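Local coordinates for protein aspartate--tRNA(Asp/Asn) ligase (Thermus thermophilus, PDB 1N9W) that attaches L-aspartate, activated by ATP as Asp-AMP, to both tRNA(Asp) and tRNA(Asn) with similar efficiency, at residues Met1-Lys9 with Leu36-Gln44; Arg25-Leu34 with Val45-Pro55. All coordinates share one frame; numbering follows the deposited sequence.

Both contacts belong to the N-terminal OB-fold domain, the anticodon-binding part of this class II synthetase. They use opposite ends of one beta hairpin, strands 31-38 and 41-47, and their centres lie about 18 Å apart. Along the chain their segments alternate: 1-9, 25-34, 36-44, 45-55. Contact 1 packs the N-terminal segment on the hairpin turn, at the second subunit. Contact 2 holds the other end of the hairpin, where no second chain reaches. The two meet where Q44 packs on F33 and L36 on V45. Q44, a tRNA-interaction site, lies on the hairpin, and R26, another, on neighbouring strand 15-28. The hairpin thus appears to run from the subunit boundary toward the tRNA-binding side.

Contact 1 of 2, residues Met1-Lys9 with Leu36-Gln44; sequences MRVLVRDLK and LRDRSGVVQ
V5 and R6 offer their backbone N-H groups to the side chains of the turn between strands 36-38 and 41-44. V5 N bonds to D38 OD2 at 2.9 Å, on the syn lone pair of that oxygen. R6 N bonds to S40 OG at 3.1 Å. The turn is type I, from D38 to G41, and its acceptors are positioned from within. D38 OD1 takes both S40 N and S40 OG from the same face of the carboxylate, the first bond making an Asx turn. The D38 side chain is thus held at both oxygens. Its CG sits between the backbone N and carbonyl carbon (chi1 59°), which lets OD1 turn back to S40 while OD2 reaches V5.

This is the tight part. V5 CG2 lies 3.8 Å from V43 CG1. V5 CG1 comes to 3.4 Å from V42 O. L8 crosses V43 at about a right angle, CD1 on CG2.

The other side is looser: waters and the second subunit fill in round the arginines. L4 CD2 sits over the centre of the R39 guanidinium and over one face of the R2 guanidinium, near its rim. R2 NH1 and R39 NH1 are 3.1 Å apart, two donors that do not bond. One water accepts from R39 NH2 and weakly from R2 NH1; another accepts from R6 NH2. Acidic partners probably offset this gathering of charge: R39 forms salt bridges with E191 and D143 of the second subunit, and R6 with the same D143. R2 NH2 bonds to L19 O.

The N-terminal segment thus packs on a hairpin turn of the OB-fold domain, at the dimer boundary. It also rests on strand 15-28: V3 pairs with E17 through the backbone, and L8 packs on V16 and L18.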
ATOM      1  N   MET B   1      17.934  10.238  25.895  1.00 49.02           N
ATOM      2  CA  MET B   1      16.892   9.959  24.854  1.00 48.40           C
ATOM      3  C   MET B   1      17.436  10.234  23.453  1.00 44.35           C
ATOM      4  O   MET B   1      18.199  11.181  23.240  1.00 42.60           O
ATOM      5  CB  MET B   1      15.655  10.842  25.076  1.00 53.17           C
ATOM      6  CG  MET B   1      15.880  12.319  24.719  1.00 57.19           C
ATOM      7  SD  MET B   1      14.406  13.362  24.810  1.00 62.53           S
ATOM      8  CE  MET B   1      13.761  13.220  23.114  1.00 61.15           C
ATOM      9  N   ARG B   2      17.023   9.407  22.499  1.00 39.93           N
ATOM     10  CA  ARG B   2      17.466   9.569  21.121  1.00 35.94           C
ATOM     11  C   ARG B   2      16.697  10.715  20.475  1.00 31.61           C
ATOM     12  O   ARG B   2      15.467  10.761  20.526  1.00 29.50           O
ATOM     13  CB  ARG B   2      17.260   8.275  20.325  1.00 37.36           C
ATOM     14  CG  ARG B   2      18.084   8.193  19.030  1.00 39.23           C
ATOM     15  CD  ARG B   2      17.302   8.606  17.772  1.00 43.35           C
ATOM     16  NE  ARG B   2      18.139   8.584  16.563  1.00 45.38           N
ATOM     17  CZ  ARG B   2      17.731   8.170  15.362  1.00 46.25           C
ATOM     18  NH1 ARG B   2      16.490   7.734  15.191  1.00 47.72           N
ATOM     19  NH2 ARG B   2      18.560   8.190  14.326  1.00 44.94           N
ATOM     20  N   VAL B   3      17.436  11.649  19.886  1.00 27.76           N
ATOM     21  CA  VAL B   3      16.844  12.804  19.218  1.00 25.83           C
ATOM     22  C   VAL B   3      17.253  12.831  17.741  1.00 24.51           C
ATOM     23  O   VAL B   3      18.410  12.600  17.403  1.00 23.88           O
ATOM     24  CB  VAL B   3      17.313  14.143  19.877  1.00 25.60           C
ATOM     25  CG1 VAL B   3      16.620  15.321  19.211  1.00 21.01           C
ATOM     26  CG2 VAL B   3      17.028  14.124  21.374  1.00 23.15           C
ATOM     27  N   LEU B   4      16.287  13.108  16.870  1.00 23.27           N
ATOM     28  CA  LEU B   4      16.533  13.203  15.441  1.00 22.31           C
ATOM     29  C   LEU B   4      17.103  14.587  15.128  1.00 23.69           C
ATOM     30  O   LEU B   4      16.858  15.549  15.859  1.00 22.20           O
ATOM     31  CB  LEU B   4      15.231  13.012  14.676  1.00 21.55           C
ATOM     32  CG  LEU B   4      14.738  11.575  14.500  1.00 22.77           C
ATOM     33  CD1 LEU B   4      13.256  11.551  14.075  1.00 20.77           C
ATOM     34  CD2 LEU B   4      15.605  10.910  13.442  1.00 21.62           C
ATOM     35  N   VAL B   5      17.859  14.680  14.042  1.00 21.58           N
ATOM     36  CA  VAL B   5      18.444  15.944  13.625  1.00 23.72           C
ATOM     37  C   VAL B   5      17.395  17.061  13.482  1.00 24.65           C
ATOM     38  O   VAL B   5      17.645  18.207  13.849  1.00 22.66           O
ATOM     39  CB  VAL B   5      19.203  15.773  12.289  1.00 23.91           C
ATOM     40  CG1 VAL B   5      19.636  17.144  11.740  1.00 21.03           C
ATOM     41  CG2 VAL B   5      20.424  14.878  12.506  1.00 22.86           C
ATOM     42  N   ARG B   6      16.216  16.730  12.971  1.00 25.12           N
ATOM     43  CA  ARG B   6      15.206  17.766  12.797  1.00 27.22           C
ATOM     44  C   ARG B   6      14.652  18.342  14.103  1.00 27.31           C
ATOM     45  O   ARG B   6      14.183  19.474  14.119  1.00 29.15           O
ATOM     46  CB  ARG B   6      14.050  17.267  11.922  1.00 27.59           C
ATOM     47  CG  ARG B   6      13.272  16.087  12.472  1.00 26.76           C
ATOM     48  CD  ARG B   6      11.977  15.910  11.699  1.00 27.28           C
ATOM     49  NE  ARG B   6      11.368  14.614  12.006  1.00 32.84           N
ATOM     50  CZ  ARG B   6      11.345  13.586  11.159  1.00 34.12           C
ATOM     51  NH1 ARG B   6      11.883  13.706   9.944  1.00 33.57           N
ATOM     52  NH2 ARG B   6      10.810  12.441  11.543  1.00 33.19           N
ATOM     53  N   ASP B   7      14.721  17.588  15.195  1.00 28.20           N
ATOM     54  CA  ASP B   7      14.188  18.077  16.454  1.00 27.91           C
ATOM     55  C   ASP B   7      15.248  18.677  17.373  1.00 27.36           C
ATOM     56  O   ASP B   7      14.947  19.113  18.484  1.00 27.71           O
ATOM     57  CB  ASP B   7      13.451  16.945  17.171  1.00 28.68           C
ATOM     58  CG  ASP B   7      12.383  16.319  16.311  1.00 29.50           C
ATOM     59  OD1 ASP B   7      11.561  17.070  15.750  1.00 29.01           O
ATOM     60  OD2 ASP B   7      12.362  15.067  16.187  1.00 33.12           O
ATOM     61  N   LEU B   8      16.491  18.708  16.915  1.00 26.13           N
ATOM     62  CA  LEU B   8      17.551  19.241  17.753  1.00 27.21           C
ATOM     63  C   LEU B   8      17.312  20.691  18.189  1.00 28.34           C
ATOM     64  O   LEU B   8      17.762  21.091  19.261  1.00 27.59           O
ATOM     65  CB  LEU B   8      18.910  19.106  17.054  1.00 25.51           C
ATOM     66  CG  LEU B   8      19.403  17.673  16.830  1.00 25.18           C
ATOM     67  CD1 LEU B   8      20.699  17.717  16.016  1.00 20.36           C
ATOM     68  CD2 LEU B   8      19.633  16.962  18.174  1.00 20.28           C
ATOM     69  N   LYS B   9      16.607  21.475  17.378  1.00 29.79           N
ATOM     70  CA  LYS B   9      16.325  22.863  17.746  1.00 32.77           C
ATOM     71  C   LYS B   9      15.724  22.977  19.147  1.00 32.78           C
ATOM     72  O   LYS B   9      15.998  23.928  19.877  1.00 32.60           O
ATOM     73  CB  LYS B   9      15.346  23.507  16.759  1.00 36.18           C
ATOM     74  CG  LYS B   9      15.993  24.208  15.569  1.00 43.72           C
ATOM     75  CD  LYS B   9      16.689  23.236  14.623  1.00 48.26           C
ATOM     76  CE  LYS B   9      17.340  23.984  13.465  1.00 50.34           C
ATOM     77  NZ  LYS B   9      18.066  23.074  12.533  1.00 52.40           N
ATOM     78  N   LEU B  36      27.044  14.105  10.813  1.00 20.90           N
ATOM     79  CA  LEU B  36      26.254  12.896  11.033  1.00 19.96           C
ATOM     80  C   LEU B  36      24.905  13.069  10.384  1.00 19.16           C
ATOM     81  O   LEU B  36      24.282  14.121  10.533  1.00 21.10           O
ATOM     82  CB  LEU B  36      26.056  12.638  12.538  1.00 17.80           C
ATOM     83  CG  LEU B  36      25.260  11.390  12.956  1.00 18.63           C
ATOM     84  CD1 LEU B  36      25.702  10.914  14.355  1.00 18.17           C
ATOM     85  CD2 LEU B  36      23.759  11.679  12.936  1.00 19.31           C
ATOM     86  N   ARG B  37      24.436  12.072   9.644  1.00 20.86           N
ATOM     87  CA  ARG B  37      23.109  12.239   9.071  1.00 20.60           C
ATOM     88  C   ARG B  37      22.173  11.106   9.427  1.00 19.46           C
ATOM     89  O   ARG B  37      22.547   9.932   9.388  1.00 19.13           O
ATOM     90  CB  ARG B  37      23.153  12.392   7.549  1.00 21.97           C
ATOM     91  CG  ARG B  37      23.453  11.137   6.836  1.00 20.90           C
ATOM     92  CD  ARG B  37      22.859  10.997   5.434  1.00 21.33           C
ATOM     93  NE  ARG B  37      23.063   9.559   5.215  1.00 20.90           N
ATOM     94  CZ  ARG B  37      24.184   9.016   4.752  1.00 18.08           C
ATOM     95  NH1 ARG B  37      25.213   9.775   4.374  1.00 14.85           N
ATOM     96  NH2 ARG B  37      24.335   7.709   4.844  1.00 18.78           N
ATOM     97  N   ASP B  38      20.957  11.463   9.809  1.00 19.73           N
ATOM     98  CA  ASP B  38      19.996  10.430  10.105  1.00 18.97           C
ATOM     99  C   ASP B  38      18.874  10.576   9.069  1.00 19.01           C
ATOM    100  O   ASP B  38      19.037  11.320   8.096  1.00 19.33           O
ATOM    101  CB  ASP B  38      19.521  10.466  11.589  1.00 17.20           C
ATOM    102  CG  ASP B  38      18.885  11.780  12.001  1.00 17.65           C
ATOM    103  OD1 ASP B  38      18.335  12.474  11.122  1.00 15.46           O
ATOM    104  OD2 ASP B  38      18.892  12.095  13.223  1.00 15.84           O
ATOM    105  N   ARG B  39      17.777   9.847   9.240  1.00 17.99           N
ATOM    106  CA  ARG B  39      16.701   9.903   8.272  1.00 20.12           C
ATOM    107  C   ARG B  39      16.074  11.282   8.143  1.00 20.25           C
ATOM    108  O   ARG B  39      15.340  11.550   7.194  1.00 21.06           O
ATOM    109  CB  ARG B  39      15.624   8.852   8.601  1.00 18.76           C
ATOM    110  CG  ARG B  39      14.987   8.967   9.992  1.00 21.49           C
ATOM    111  CD  ARG B  39      13.982   7.832  10.221  1.00 21.77           C
ATOM    112  NE  ARG B  39      13.158   8.025  11.400  1.00 25.24           N
ATOM    113  CZ  ARG B  39      13.494   7.653  12.628  1.00 26.50           C
ATOM    114  NH1 ARG B  39      14.656   7.056  12.849  1.00 27.05           N
ATOM    115  NH2 ARG B  39      12.666   7.884  13.635  1.00 26.59           N
ATOM    116  N   SER B  40      16.380  12.169   9.084  1.00 20.25           N
ATOM    117  CA  SER B  40      15.792  13.520   9.064  1.00 22.15           C
ATOM    118  C   SER B  40      16.751  14.639   8.662  1.00 22.34           C
ATOM    119  O   SER B  40      16.335  15.787   8.546  1.00 23.10           O
ATOM    120  CB  SER B  40      15.184  13.861  10.427  1.00 19.25           C
ATOM    121  OG  SER B  40      16.205  14.115  11.375  1.00 20.05           O
ATOM    122  N   GLY B  41      18.026  14.323   8.447  1.00 23.03           N
ATOM    123  CA  GLY B  41      18.952  15.372   8.046  1.00 22.85           C
ATOM    124  C   GLY B  41      20.393  15.184   8.484  1.00 24.29           C
ATOM    125  O   GLY B  41      20.799  14.082   8.868  1.00 23.66           O
ATOM    126  N   VAL B  42      21.177  16.259   8.414  1.00 20.94           N
ATOM    127  CA  VAL B  42      22.577  16.192   8.818  1.00 22.19           C
ATOM    128  C   VAL B  42      22.904  17.199   9.915  1.00 20.57           C
ATOM    129  O   VAL B  42      22.349  18.298   9.964  1.00 21.44           O
ATOM    130  CB  VAL B  42      23.558  16.446   7.628  1.00 23.35           C
ATOM    131  CG1 VAL B  42      23.303  15.440   6.506  1.00 22.37           C
ATOM    132  CG2 VAL B  42      23.406  17.875   7.107  1.00 26.08           C
ATOM    133  N   VAL B  43      23.807  16.804  10.797  1.00 17.65           N
ATOM    134  CA  VAL B  43      24.231  17.670  11.877  1.00 17.46           C
ATOM    135  C   VAL B  43      25.744  17.572  12.084  1.00 17.69           C
ATOM    136  O   VAL B  43      26.342  16.494  11.948  1.00 18.49           O
ATOM    137  CB  VAL B  43      23.506  17.327  13.206  1.00 17.88           C
ATOM    138  CG1 VAL B  43      23.909  15.928  13.701  1.00 17.46           C
ATOM    139  CG2 VAL B  43      23.827  18.380  14.249  1.00 18.24           C
ATOM    140  N   GLN B  44      26.360  18.710  12.395  1.00 16.54           N
ATOM    141  CA  GLN B  44      27.790  18.768  12.644  1.00 15.90           C
ATOM    142  C   GLN B  44      28.023  18.264  14.062  1.00 17.55           C
ATOM    143  O   GLN B  44      27.285  18.604  14.994  1.00 16.37           O
ATOM    144  CB  GLN B  44      28.319  20.216  12.514  1.00 18.53           C
ATOM    145  CG  GLN B  44      29.852  20.342  12.690  1.00 17.51           C
ATOM    146  CD  GLN B  44      30.411  21.734  12.378  1.00 24.82           C
ATOM    147  OE1 GLN B  44      30.455  22.626  13.244  1.00 22.07           O
ATOM    148  NE2 GLN B  44      30.846  21.924  11.130  1.00 23.03           N
TER
HETATM  149  O   HOH W   1      19.630  10.928  15.749  1.00 19.52           O
HETATM  150  O   HOH W   2      13.833   6.669  16.238  1.00 32.05           O
HETATM  151  O   HOH W   3      11.699  10.248   9.847  1.00 30.80           O

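Contact 2 of 2, residues Arg25-Leu34 with Val45-Pro55; sequences RRDLGRIQFL and VVTGGLKLPLP
The antiparallel hairpin of the OB fold carries this contact: strand 31-34 runs against strand 45-47, and the chain after it folds back beside the L28-I31 turn. The backbone ladder has hydrogen-bonded pairs at Q32-T47 and L34-V45, with the non-hydrogen-bonded pair F33-V46 between them. T47 N to Q32 O is 2.9 Å and nearly straight, 178° at the hydrogen.

Q32 extends the ladder with its side chain. Its amide spans L50: OE1 accepts from L50 N at 3.0 Å, and NE2 donates to L50 O at 3.0 Å. NE2 also donates to D27 OD1, approaching from above the carboxylate plane. Both acceptors of NE2 lie in the amide plane; with L50 N on OE1, three bonds hold the amide in its orientation. D27 OD1 also takes G29 N, an Asx turn, while a water joins D27 OD2 to L50 O and L52 N. G49 N bonds to G29 O, tying the chain after strand 45-47 to the L28-I31 turn, at the open end of the hairpin.

L52 CD2 meets L34 CD2 at 3.7 Å, and L52 CG lies against the Q32 amide. On the other face F33 and V46 lie side by side, CE1 to CG2. Farther along, the extended R25 chain puts NH1 2.8 Å from P53 O, a weak bond at 118°. L54 CA and P55 CD lie over one face of its guanidinium.

R26, a tRNA-interaction site, is on adjacent strand 15-28. V46 packs on E76, another such site, and pairs through its backbone with V77 and A79 of parallel strand 75-79. L34 and P53 pack on L22 of strand 15-28, and V45 on V61 of strand 58-67.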
ATOM      1  N   ARG B  25      34.003  13.621   7.339  1.00 27.03           N
ATOM      2  CA  ARG B  25      34.847  13.949   8.473  1.00 28.60           C
ATOM      3  C   ARG B  25      35.965  14.894   8.035  1.00 29.06           C
ATOM      4  O   ARG B  25      36.355  14.921   6.871  1.00 28.83           O
ATOM      5  CB  ARG B  25      35.449  12.651   9.040  1.00 28.91           C
ATOM      6  CG  ARG B  25      36.268  11.866   7.997  1.00 28.64           C
ATOM      7  CD  ARG B  25      36.793  10.502   8.463  1.00 27.71           C
ATOM      8  NE  ARG B  25      37.744   9.978   7.478  1.00 28.91           N
ATOM      9  CZ  ARG B  25      38.509   8.900   7.637  1.00 28.10           C
ATOM     10  NH1 ARG B  25      38.458   8.183   8.754  1.00 27.38           N
ATOM     11  NH2 ARG B  25      39.345   8.547   6.666  1.00 29.96           N
ATOM     12  N   ARG B  26      36.449  15.679   8.987  1.00 28.85           N
ATOM     13  CA  ARG B  26      37.549  16.614   8.780  1.00 29.64           C
ATOM     14  C   ARG B  26      38.315  16.395  10.070  1.00 28.41           C
ATOM     15  O   ARG B  26      37.875  16.820  11.138  1.00 26.60           O
ATOM     16  CB  ARG B  26      37.044  18.041   8.728  1.00 33.22           C
ATOM     17  CG  ARG B  26      35.872  18.220   7.805  1.00 40.22           C
ATOM     18  CD  ARG B  26      36.322  18.502   6.400  1.00 45.13           C
ATOM     19  NE  ARG B  26      35.190  18.731   5.497  1.00 49.24           N
ATOM     20  CZ  ARG B  26      34.552  17.765   4.842  1.00 51.96           C
ATOM     21  NH1 ARG B  26      34.924  16.498   4.988  1.00 53.39           N
ATOM     22  NH2 ARG B  26      33.561  18.071   4.020  1.00 52.24           N
ATOM     23  N   ASP B  27      39.441  15.701   9.957  1.00 29.21           N
ATOM     24  CA  ASP B  27      40.291  15.345  11.091  1.00 29.68           C
ATOM     25  C   ASP B  27      41.389  16.378  11.325  1.00 29.08           C
ATOM     26  O   ASP B  27      42.356  16.428  10.571  1.00 29.63           O
ATOM     27  CB  ASP B  27      40.940  13.986  10.805  1.00 30.24           C
ATOM     28  CG  ASP B  27      41.548  13.343  12.034  1.00 32.38           C
ATOM     29  OD1 ASP B  27      41.980  14.063  12.964  1.00 30.35           O
ATOM     30  OD2 ASP B  27      41.613  12.088  12.055  1.00 33.37           O
ATOM     31  N   LEU B  28      41.261  17.195  12.365  1.00 28.86           N
ATOM     32  CA  LEU B  28      42.293  18.186  12.639  1.00 29.84           C
ATOM     33  C   LEU B  28      42.995  17.895  13.961  1.00 31.17           C
ATOM     34  O   LEU B  28      43.393  18.814  14.674  1.00 29.91           O
ATOM     35  CB  LEU B  28      41.699  19.594  12.663  1.00 28.56           C
ATOM     36  CG  LEU B  28      40.960  20.049  11.409  1.00 29.03           C
ATOM     37  CD1 LEU B  28      40.377  21.422  11.654  1.00 29.93           C
ATOM     38  CD2 LEU B  28      41.893  20.069  10.208  1.00 29.13           C
ATOM     39  N   GLY B  29      43.139  16.614  14.283  1.00 31.59           N
ATOM     40  CA  GLY B  29      43.807  16.234  15.512  1.00 33.56           C
ATOM     41  C   GLY B  29      43.016  16.510  16.782  1.00 35.40           C
ATOM     42  O   GLY B  29      42.068  15.785  17.097  1.00 34.96           O
ATOM     43  N   ARG B  30      43.413  17.557  17.509  1.00 36.82           N
ATOM     44  CA  ARG B  30      42.763  17.946  18.759  1.00 37.43           C
ATOM     45  C   ARG B  30      41.271  18.165  18.576  1.00 36.26           C
ATOM     46  O   ARG B  30      40.478  17.836  19.453  1.00 35.98           O
ATOM     47  CB  ARG B  30      43.389  19.221  19.329  1.00 40.31           C
ATOM     48  CG  ARG B  30      44.792  19.044  19.887  1.00 47.03           C
ATOM     49  CD  ARG B  30      45.208  20.254  20.717  1.00 52.67           C
ATOM     50  NE  ARG B  30      46.491  20.038  21.379  1.00 58.81           N
ATOM     51  CZ  ARG B  30      46.967  20.798  22.364  1.00 62.30           C
ATOM     52  NH1 ARG B  30      46.263  21.833  22.810  1.00 63.89           N
ATOM     53  NH2 ARG B  30      48.146  20.516  22.909  1.00 63.08           N
ATOM     54  N   ILE B  31      40.889  18.749  17.449  1.00 35.17           N
ATOM     55  CA  ILE B  31      39.481  18.956  17.169  1.00 35.04           C
ATOM     56  C   ILE B  31      39.179  18.214  15.866  1.00 32.05           C
ATOM     57  O   ILE B  31      39.991  18.208  14.935  1.00 30.59           O
ATOM     58  CB  ILE B  31      39.115  20.452  17.003  1.00 38.37           C
ATOM     59  CG1 ILE B  31      39.853  21.041  15.807  1.00 43.46           C
ATOM     60  CG2 ILE B  31      39.468  21.227  18.264  1.00 40.26           C
ATOM     61  CD1 ILE B  31      39.143  22.236  15.199  1.00 47.72           C
ATOM     62  N   GLN B  32      38.022  17.568  15.816  1.00 29.11           N
ATOM     63  CA  GLN B  32      37.616  16.825  14.637  1.00 26.54           C
ATOM     64  C   GLN B  32      36.168  17.167  14.353  1.00 25.82           C
ATOM     65  O   GLN B  32      35.334  17.218  15.256  1.00 26.12           O
ATOM     66  CB  GLN B  32      37.799  15.321  14.877  1.00 24.34           C
ATOM     67  CG  GLN B  32      39.258  14.951  15.129  1.00 23.76           C
ATOM     68  CD  GLN B  32      39.452  13.578  15.763  1.00 26.06           C
ATOM     69  OE1 GLN B  32      38.781  13.221  16.734  1.00 24.25           O
ATOM     70  NE2 GLN B  32      40.398  12.812  15.231  1.00 25.04           N
ATOM     71  N   PHE B  33      35.881  17.433  13.090  1.00 25.90           N
ATOM     72  CA  PHE B  33      34.542  17.788  12.682  1.00 27.43           C
ATOM     73  C   PHE B  33      33.926  16.618  11.942  1.00 28.38           C
ATOM     74  O   PHE B  33      34.531  16.054  11.028  1.00 29.34           O
ATOM     75  CB  PHE B  33      34.585  19.029  11.779  1.00 28.06           C
ATOM     76  CG  PHE B  33      34.909  20.299  12.514  1.00 31.17           C
ATOM     77  CD1 PHE B  33      33.917  20.980  13.215  1.00 31.42           C
ATOM     78  CD2 PHE B  33      36.208  20.812  12.518  1.00 32.50           C
ATOM     79  CE1 PHE B  33      34.201  22.153  13.904  1.00 33.05           C
ATOM     80  CE2 PHE B  33      36.506  21.988  13.206  1.00 35.03           C
ATOM     81  CZ  PHE B  33      35.497  22.665  13.906  1.00 34.07           C
ATOM     82  N   LEU B  34      32.726  16.235  12.361  1.00 28.74           N
ATOM     83  CA  LEU B  34      32.017  15.133  11.731  1.00 27.59           C
ATOM     84  C   LEU B  34      30.672  15.655  11.299  1.00 27.07           C
ATOM     85  O   LEU B  34      30.140  16.603  11.878  1.00 30.66           O
ATOM     86  CB  LEU B  34      31.807  13.987  12.718  1.00 25.41           C
ATOM     87  CG  LEU B  34      33.043  13.453  13.437  1.00 28.13           C
ATOM     88  CD1 LEU B  34      32.601  12.417  14.449  1.00 26.86           C
ATOM     89  CD2 LEU B  34      34.025  12.862  12.435  1.00 27.22           C
ATOM     90  N   VAL B  45      29.032  17.420  14.220  1.00 17.60           N
ATOM     91  CA  VAL B  45      29.364  16.875  15.527  1.00 18.88           C
ATOM     92  C   VAL B  45      30.808  17.269  15.725  1.00 20.26           C
ATOM     93  O   VAL B  45      31.621  17.147  14.807  1.00 20.38           O
ATOM     94  CB  VAL B  45      29.207  15.331  15.559  1.00 19.42           C
ATOM     95  CG1 VAL B  45      29.793  14.762  16.838  1.00 18.95           C
ATOM     96  CG2 VAL B  45      27.733  14.967  15.474  1.00 19.27           C
ATOM     97  N   VAL B  46      31.122  17.782  16.909  1.00 19.84           N
ATOM     98  CA  VAL B  46      32.480  18.189  17.199  1.00 20.10           C
ATOM     99  C   VAL B  46      33.082  17.291  18.264  1.00 20.10           C
ATOM    100  O   VAL B  46      32.517  17.107  19.344  1.00 18.79           O
ATOM    101  CB  VAL B  46      32.548  19.676  17.679  1.00 21.49           C
ATOM    102  CG1 VAL B  46      34.000  20.080  17.903  1.00 19.15           C
ATOM    103  CG2 VAL B  46      31.910  20.596  16.648  1.00 21.89           C
ATOM    104  N   THR B  47      34.231  16.717  17.944  1.00 20.93           N
ATOM    105  CA  THR B  47      34.928  15.855  18.868  1.00 20.33           C
ATOM    106  C   THR B  47      36.427  16.138  18.695  1.00 22.36           C
ATOM    107  O   THR B  47      36.793  17.207  18.197  1.00 20.80           O
ATOM    108  CB  THR B  47      34.563  14.359  18.576  1.00 22.39           C
ATOM    109  OG1 THR B  47      35.127  13.516  19.594  1.00 22.98           O
ATOM    110  CG2 THR B  47      35.067  13.921  17.210  1.00 18.30           C
ATOM    111  N   GLY B  48      37.287  15.206  19.118  1.00 22.75           N
ATOM    112  CA  GLY B  48      38.725  15.409  19.000  1.00 24.22           C
ATOM    113  C   GLY B  48      39.511  14.246  19.584  1.00 26.63           C
ATOM    114  O   GLY B  48      38.998  13.510  20.427  1.00 27.75           O
ATOM    115  N   GLY B  49      40.745  14.065  19.120  1.00 26.65           N
ATOM    116  CA  GLY B  49      41.607  13.000  19.616  1.00 27.61           C
ATOM    117  C   GLY B  49      41.144  11.563  19.417  1.00 28.91           C
ATOM    118  O   GLY B  49      41.682  10.648  20.037  1.00 30.06           O
ATOM    119  N   LEU B  50      40.166  11.344  18.548  1.00 28.91           N
ATOM    120  CA  LEU B  50      39.679   9.992  18.327  1.00 29.36           C
ATOM    121  C   LEU B  50      40.293   9.369  17.088  1.00 29.77           C
ATOM    122  O   LEU B  50      40.847  10.062  16.242  1.00 30.73           O
ATOM    123  CB  LEU B  50      38.160   9.996  18.156  1.00 29.41           C
ATOM    124  CG  LEU B  50      37.285  10.592  19.258  1.00 30.24           C
ATOM    125  CD1 LEU B  50      35.827  10.464  18.849  1.00 28.80           C
ATOM    126  CD2 LEU B  50      37.535   9.874  20.582  1.00 28.21           C
ATOM    127  N   LYS B  51      40.207   8.050  16.994  1.00 30.89           N
ATOM    128  CA  LYS B  51      40.688   7.349  15.820  1.00 32.32           C
ATOM    129  C   LYS B  51      39.405   7.236  15.005  1.00 31.06           C
ATOM    130  O   LYS B  51      38.602   6.327  15.210  1.00 31.05           O
ATOM    131  CB  LYS B  51      41.218   5.967  16.207  1.00 35.20           C
ATOM    132  CG  LYS B  51      42.362   6.028  17.209  1.00 41.58           C
ATOM    133  CD  LYS B  51      42.942   4.657  17.480  1.00 44.86           C
ATOM    134  CE  LYS B  51      44.124   4.743  18.422  1.00 46.64           C
ATOM    135  NZ  LYS B  51      44.794   3.419  18.531  1.00 49.38           N
ATOM    136  N   LEU B  52      39.207   8.187  14.102  1.00 29.10           N
ATOM    137  CA  LEU B  52      38.000   8.239  13.289  1.00 27.13           C
ATOM    138  C   LEU B  52      37.811   7.086  12.306  1.00 25.56           C
ATOM    139  O   LEU B  52      38.758   6.647  11.650  1.00 24.02           O
ATOM    140  CB  LEU B  52      37.951   9.576  12.534  1.00 25.62           C
ATOM    141  CG  LEU B  52      37.872  10.834  13.415  1.00 26.93           C
ATOM    142  CD1 LEU B  52      37.964  12.086  12.548  1.00 24.06           C
ATOM    143  CD2 LEU B  52      36.560  10.822  14.218  1.00 25.81           C
ATOM    144  N   PRO B  53      36.573   6.572  12.207  1.00 23.64           N
ATOM    145  CA  PRO B  53      36.249   5.471  11.296  1.00 22.78           C
ATOM    146  C   PRO B  53      36.002   6.074   9.914  1.00 21.83           C
ATOM    147  O   PRO B  53      35.971   7.298   9.782  1.00 21.78           O
ATOM    148  CB  PRO B  53      34.982   4.887  11.911  1.00 23.01           C
ATOM    149  CG  PRO B  53      34.275   6.120  12.396  1.00 22.35           C
ATOM    150  CD  PRO B  53      35.397   6.951  13.014  1.00 22.80           C
ATOM    151  N   LEU B  54      35.822   5.237   8.895  1.00 20.60           N
ATOM    152  CA  LEU B  54      35.590   5.736   7.538  1.00 19.66           C
ATOM    153  C   LEU B  54      34.184   6.301   7.344  1.00 19.86           C
ATOM    154  O   LEU B  54      33.291   6.069   8.155  1.00 17.80           O
ATOM    155  CB  LEU B  54      35.823   4.614   6.503  1.00 18.17           C
ATOM    156  CG  LEU B  54      37.269   4.172   6.224  1.00 24.25           C
ATOM    157  CD1 LEU B  54      37.306   2.895   5.339  1.00 22.18           C
ATOM    158  CD2 LEU B  54      38.008   5.319   5.535  1.00 19.93           C
ATOM    159  N   PRO B  55      33.984   7.079   6.264  1.00 19.74           N
ATOM    160  CA  PRO B  55      32.664   7.648   5.987  1.00 19.25           C
ATOM    161  C   PRO B  55      31.677   6.493   5.780  1.00 20.34           C
ATOM    162  O   PRO B  55      32.066   5.403   5.337  1.00 19.81           O
ATOM    163  CB  PRO B  55      32.891   8.449   4.708  1.00 18.53           C
ATOM    164  CG  PRO B  55      34.319   8.882   4.834  1.00 21.21           C
ATOM    165  CD  PRO B  55      35.011   7.657   5.377  1.00 18.13           C
TER
HETATM  166  O   HOH W   4      41.705   9.869  13.380  1.00 37.60           O